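Side-chain contacts in leucine aminopeptidase 1 (Caenorhabditis elegans, PDB 2HC9), which releases amino acids, preferably leucine, from the N-termini of peptides using two zinc ions per subunit, and probably serves as a digestive enzyme: residues D317-M322 and T327-N332; D50-M55 and A72-V77. The protein carries 1 engineered substitution. All blocks are in the same frame, centred on the assembly; numbering follows the deposited sequence. Where two conformers were deposited one is given.

Contact 1: residues D317-M322 and T327-N332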
# COMPACT_ATOMS: atom_id res chain seq x y z
N ASP A 317 -17.03 -11.12 12.31
CA ASP A 317 -17.23 -12.41 13.01
C ASP A 317 -18.56 -12.44 13.74
O ASP A 317 -19.11 -13.53 13.98
CB ASP A 317 -16.13 -12.76 14.03
CG ASP A 317 -14.79 -13.08 13.39
OD1 ASP A 317 -14.69 -13.18 12.15
OD2 ASP A 317 -13.83 -13.21 14.17
N ASP A 318 -19.08 -11.26 14.11
CA ASP A 318 -20.37 -11.21 14.83
C ASP A 318 -21.45 -11.93 14.01
O ASP A 318 -21.48 -11.80 12.78
CB ASP A 318 -20.85 -9.78 15.04
CG ASP A 318 -20.17 -9.08 16.21
OD1 ASP A 318 -19.30 -9.67 16.92
OD2 ASP A 318 -20.51 -7.90 16.42
N ILE A 319 -22.33 -12.66 14.67
CA ILE A 319 -23.48 -13.27 13.99
C ILE A 319 -24.74 -12.68 14.59
O ILE A 319 -24.92 -12.70 15.82
CB ILE A 319 -23.51 -14.82 14.15
CG1 ILE A 319 -22.25 -15.44 13.50
CG2 ILE A 319 -24.80 -15.40 13.45
CD1 ILE A 319 -22.08 -16.96 13.78
N ILE A 320 -25.60 -12.13 13.73
CA ILE A 320 -26.87 -11.54 14.17
C ILE A 320 -28.07 -12.25 13.53
O ILE A 320 -27.94 -12.91 12.49
CB ILE A 320 -26.89 -9.99 13.87
CG1 ILE A 320 -26.81 -9.73 12.35
CG2 ILE A 320 -25.78 -9.31 14.71
CD1 ILE A 320 -27.13 -8.27 11.99
N LYS A 321 -29.24 -12.11 14.16
CA LYS A 321 -30.49 -12.64 13.59
C LYS A 321 -31.28 -11.48 12.99
O LYS A 321 -31.56 -10.46 13.66
CB LYS A 321 -31.30 -13.38 14.66
CG LYS A 321 -32.59 -14.03 14.11
CD LYS A 321 -33.23 -15.00 15.13
CE LYS A 321 -32.55 -16.38 14.98
NZ LYS A 321 -33.21 -17.51 15.73
N MET A 322 -31.61 -11.64 11.72
CA MET A 322 -32.27 -10.60 10.92
C MET A 322 -33.78 -10.63 11.21
O MET A 322 -34.27 -11.58 11.85
CB MET A 322 -32.01 -10.87 9.44
CG MET A 322 -30.53 -11.03 9.09
SD MET A 322 -29.51 -9.61 9.56
CE MET A 322 -30.04 -8.42 8.36
N THR A 327 -29.92 -16.10 10.06
CA THR A 327 -28.70 -15.55 10.69
C THR A 327 -27.69 -15.06 9.64
O THR A 327 -27.56 -15.65 8.57
CB THR A 327 -28.02 -16.56 11.63
OG1 THR A 327 -27.83 -17.81 10.93
CG2 THR A 327 -28.92 -16.80 12.91
N VAL A 328 -26.99 -13.98 9.95
CA VAL A 328 -25.98 -13.45 9.04
C VAL A 328 -24.67 -13.30 9.84
O VAL A 328 -24.66 -12.69 10.91
CB VAL A 328 -26.41 -12.10 8.37
CG1 VAL A 328 -25.23 -11.57 7.54
CG2 VAL A 328 -27.65 -12.32 7.46
N GLU A 329 -23.59 -13.86 9.29
CA GLU A 329 -22.24 -13.63 9.85
C GLU A 329 -21.71 -12.37 9.20
O GLU A 329 -21.53 -12.32 7.96
CB GLU A 329 -21.32 -14.80 9.51
CG GLU A 329 -19.92 -14.63 10.06
CD GLU A 329 -19.01 -15.82 9.74
OE1 GLU A 329 -19.41 -16.77 9.01
OE2 GLU A 329 -17.87 -15.77 10.23
N ILE A 330 -21.49 -11.34 10.01
CA ILE A 330 -20.97 -10.08 9.49
C ILE A 330 -19.46 -10.22 9.37
O ILE A 330 -18.76 -10.24 10.40
CB ILE A 330 -21.31 -8.91 10.44
CG1 ILE A 330 -22.83 -8.85 10.69
CG2 ILE A 330 -20.76 -7.57 9.86
CD1 ILE A 330 -23.26 -7.80 11.76
N ASN A 331 -18.94 -10.31 8.14
CA ASN A 331 -17.48 -10.26 7.96
C ASN A 331 -17.00 -8.92 7.41
O ASN A 331 -15.81 -8.73 7.18
CB ASN A 331 -16.99 -11.44 7.10
CG ASN A 331 -17.55 -11.43 5.69
OD1 ASN A 331 -18.65 -10.93 5.44
ND2 ASN A 331 -16.79 -11.99 4.75
N ASN A 332 -17.94 -8.01 7.17
CA ASN A 332 -17.62 -6.69 6.69
C ASN A 332 -18.60 -5.66 7.26
O ASN A 332 -19.73 -5.54 6.81
CB ASN A 332 -17.63 -6.67 5.15
CG ASN A 332 -17.15 -5.34 4.58
OD1 ASN A 332 -16.91 -4.38 5.32
ND2 ASN A 332 -17.01 -5.29 3.27
O HOH W 1 -17.79 -15.78 13.00
O HOH W 2 -16.19 -13.41 9.83
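Ile-320 and Val-328 form the hydrogen-bonded pair of a short antiparallel hairpin, with Ile-320 N giving to Val-328 O at 3.0 Å and Val-328 N to Ile-320 O at 2.9 Å. The first of these donors stands 21° out of the carbonyl plane. Toward the open end, two more backbone bonds continue the pairing: Asp-318 O takes Ile-330 N at 2.8 Å and Ile-330 O takes Asp-317 N. On the face of Ile-320 and Val-328 the contact is apolar: Met-322, its CG anti to the carbonyl carbon, brings that atom to 3.6 Å from Val-328 CG2, while Ile-320 CD1 meets Ile-330 CD1 at 3.9 Å. Helix 337-350 packs on this side through Leu-339, which touches Val-328 and Ile-330.

The other face carries Ile-319 opposite Glu-329, its non-hydrogen-bonded partner, and diagonal to Thr-327. Its CG2, anti to the backbone N, reaches Thr-327 CB at 3.9 Å, and CG1 lies 4.1 Å from Glu-329 CB. Cutting Ile-319 back to an alanine would probably open a gap beside Thr-327 CB and the Glu-329 methylene, and weaken packing against Met-136 of the second subunit.

Glu-329, extended from CB to its carboxylate (chi1 -179°, chi2 179°), brings OE2 to two donating waters; one bridges to Asp-317 O, the other to Asp-317 OD1. Second-shell bonds fix both acids: Ser-416 OG holds Glu-329 OE1, whereas Asn-271 N and Lys-273 N of the second subunit bind the Asp-317 carboxylate. Asp-317 OD1 and Glu-329 OE2 remain 4.5 Å apart, and the water between them probably eases the repulsion of like charges. The chemistry thus sets an apolar side against helix 337-350 and a mixed side, where Ile-319 packs next to a water-bridged acidic pair near the second subunit.

Contact 2: residues D50-M55 and A72-V77; sequences DSWNSM and AHLITV
Leu-74 of strand 72-77 splits its two methyls between Trp-52 and Met-55 of helix 49-58. CD1 lies 4.1 Å from Trp-52 CH2, approaching the indole obliquely, and the two side chains run at about a right angle to each other. CD2 meets Met-55 CE tip to tip at 4.0 Å. Met-55 stretches straight through chi1 and chi2 and bends only at chi3 (64°), which places its terminal methyl in front of the leucine. These three side chains are buried; Trp-52 also meets the Phe-38 ring edge-to-face, which probably limits its rotation, while Leu-29 and Ile-22 pack on Leu-74.

Elsewhere the two segments stand well apart. The nearest alpha carbons, those of Met-55 and Leu-74, are 10.2 Å from each other, and just 101 Å² is buried between the segments. Asp-50, Asn-53 and Ser-54 occupy the solvent-exposed side of the helix. At the packed side, Met-55 also touches Tyr-69 of the third subunit.

A helix touching one strand of a mixed sheet through the ends of its apolar side chains is consistent with the helix-against-sheet packing of an alpha/beta domain, here the macro-like N-terminal domain of an M17 aminopeptidase.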
# COMPACT_ATOMS: atom_id res chain seq x y z
N ASP A 50 -32.33 38.00 -37.57
CA ASP A 50 -31.21 37.64 -38.44
C ASP A 50 -30.01 37.22 -37.60
O ASP A 50 -29.40 36.18 -37.87
CB ASP A 50 -30.81 38.81 -39.35
CG ASP A 50 -31.88 39.13 -40.37
OD1 ASP A 50 -32.47 38.19 -40.93
OD2 ASP A 50 -32.11 40.34 -40.62
N SER A 51 -29.70 38.04 -36.60
CA SER A 51 -28.62 37.74 -35.66
C SER A 51 -28.87 36.42 -34.91
O SER A 51 -27.96 35.61 -34.77
CB SER A 51 -28.41 38.89 -34.69
OG SER A 51 -29.49 38.99 -33.80
N TRP A 52 -30.11 36.20 -34.46
CA TRP A 52 -30.53 34.88 -33.97
C TRP A 52 -30.20 33.76 -34.96
O TRP A 52 -29.51 32.81 -34.61
CB TRP A 52 -32.02 34.85 -33.59
CG TRP A 52 -32.50 33.48 -33.15
CD1 TRP A 52 -33.24 32.60 -33.89
CD2 TRP A 52 -32.27 32.84 -31.88
NE1 TRP A 52 -33.48 31.46 -33.16
CE2 TRP A 52 -32.90 31.58 -31.93
CE3 TRP A 52 -31.58 33.22 -30.72
CZ2 TRP A 52 -32.87 30.67 -30.85
CZ3 TRP A 52 -31.56 32.33 -29.64
CH2 TRP A 52 -32.20 31.06 -29.72
N ASN A 53 -30.69 33.88 -36.19
CA ASN A 53 -30.47 32.82 -37.17
C ASN A 53 -29.01 32.62 -37.52
O ASN A 53 -28.55 31.48 -37.66
CB ASN A 53 -31.26 33.12 -38.44
CG ASN A 53 -32.75 33.08 -38.21
OD1 ASN A 53 -33.27 32.14 -37.60
ND2 ASN A 53 -33.45 34.11 -38.67
N SER A 54 -28.29 33.73 -37.64
CA SER A 54 -26.85 33.69 -37.88
C SER A 54 -26.14 32.87 -36.78
O SER A 54 -25.36 31.96 -37.08
CB SER A 54 -26.30 35.11 -37.94
OG SER A 54 -24.91 35.12 -38.17
N MET A 55 -26.43 33.19 -35.52
CA MET A 55 -25.85 32.46 -34.39
C MET A 55 -26.17 30.95 -34.39
O MET A 55 -25.26 30.13 -34.29
CB MET A 55 -26.28 33.10 -33.07
CG MET A 55 -25.72 32.36 -31.85
SD MET A 55 -26.19 33.16 -30.32
CE MET A 55 -27.98 32.94 -30.41
N ALA A 72 -26.65 36.07 -19.47
CA ALA A 72 -27.45 35.24 -20.39
C ALA A 72 -26.67 34.18 -21.13
O ALA A 72 -25.52 34.40 -21.51
CB ALA A 72 -28.21 36.12 -21.40
N HIS A 73 -27.33 33.04 -21.37
CA HIS A 73 -26.69 31.89 -22.01
C HIS A 73 -27.67 31.16 -22.93
O HIS A 73 -28.86 31.10 -22.61
CB HIS A 73 -26.22 30.89 -20.94
CG HIS A 73 -25.15 31.43 -20.05
ND1 HIS A 73 -25.42 32.14 -18.90
CD2 HIS A 73 -23.80 31.35 -20.14
CE1 HIS A 73 -24.29 32.47 -18.32
NE2 HIS A 73 -23.29 32.01 -19.05
N LEU A 74 -27.16 30.59 -24.01
CA LEU A 74 -27.90 29.57 -24.78
C LEU A 74 -27.20 28.22 -24.57
O LEU A 74 -26.00 28.10 -24.75
CB LEU A 74 -27.86 29.92 -26.28
CG LEU A 74 -28.42 28.90 -27.29
CD1 LEU A 74 -29.92 28.76 -27.17
CD2 LEU A 74 -28.08 29.29 -28.70
N ILE A 75 -27.99 27.21 -24.21
CA ILE A 75 -27.50 25.84 -24.08
C ILE A 75 -28.08 25.00 -25.22
O ILE A 75 -29.30 24.84 -25.33
CB ILE A 75 -27.86 25.24 -22.69
CG1 ILE A 75 -27.07 25.96 -21.59
CG2 ILE A 75 -27.59 23.70 -22.67
CD1 ILE A 75 -27.47 25.48 -20.15
N THR A 76 -27.20 24.51 -26.08
CA THR A 76 -27.59 23.61 -27.15
C THR A 76 -27.38 22.15 -26.72
O THR A 76 -26.28 21.76 -26.33
CB THR A 76 -26.82 23.93 -28.45
OG1 THR A 76 -27.04 25.30 -28.81
CG2 THR A 76 -27.27 23.02 -29.59
N VAL A 77 -28.45 21.38 -26.80
CA VAL A 77 -28.46 19.97 -26.43
C VAL A 77 -28.28 19.16 -27.72
O VAL A 77 -28.91 19.46 -28.73
CB VAL A 77 -29.84 19.61 -25.78
CG1 VAL A 77 -29.92 18.12 -25.35
CG2 VAL A 77 -30.10 20.52 -24.58

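How the contacts relate
Contacts 1 and 2 lie on opposite sides of the chain's centre, their nearest atoms about 39 Å apart, and share no secondary-structure element. Contact 2, earlier in sequence, belongs to the N-terminal domain and is remote from the annotated sites; contact 1 belongs to the catalytic domain, with the side chain of Ile-330 about 10 Å from a bound zinc ion. Both are largely buried, although Lys-321 reaches the surface in contact 1. Their chemistry differs with the elements joined: segments 317-322 and 327-332 bury 511 Å² between them through backbone bonds, side chains and waters, whereas helix and strand meet through methyl and ring contacts alone. Each also borders another subunit, the second for contact 1 and the third for contact 2.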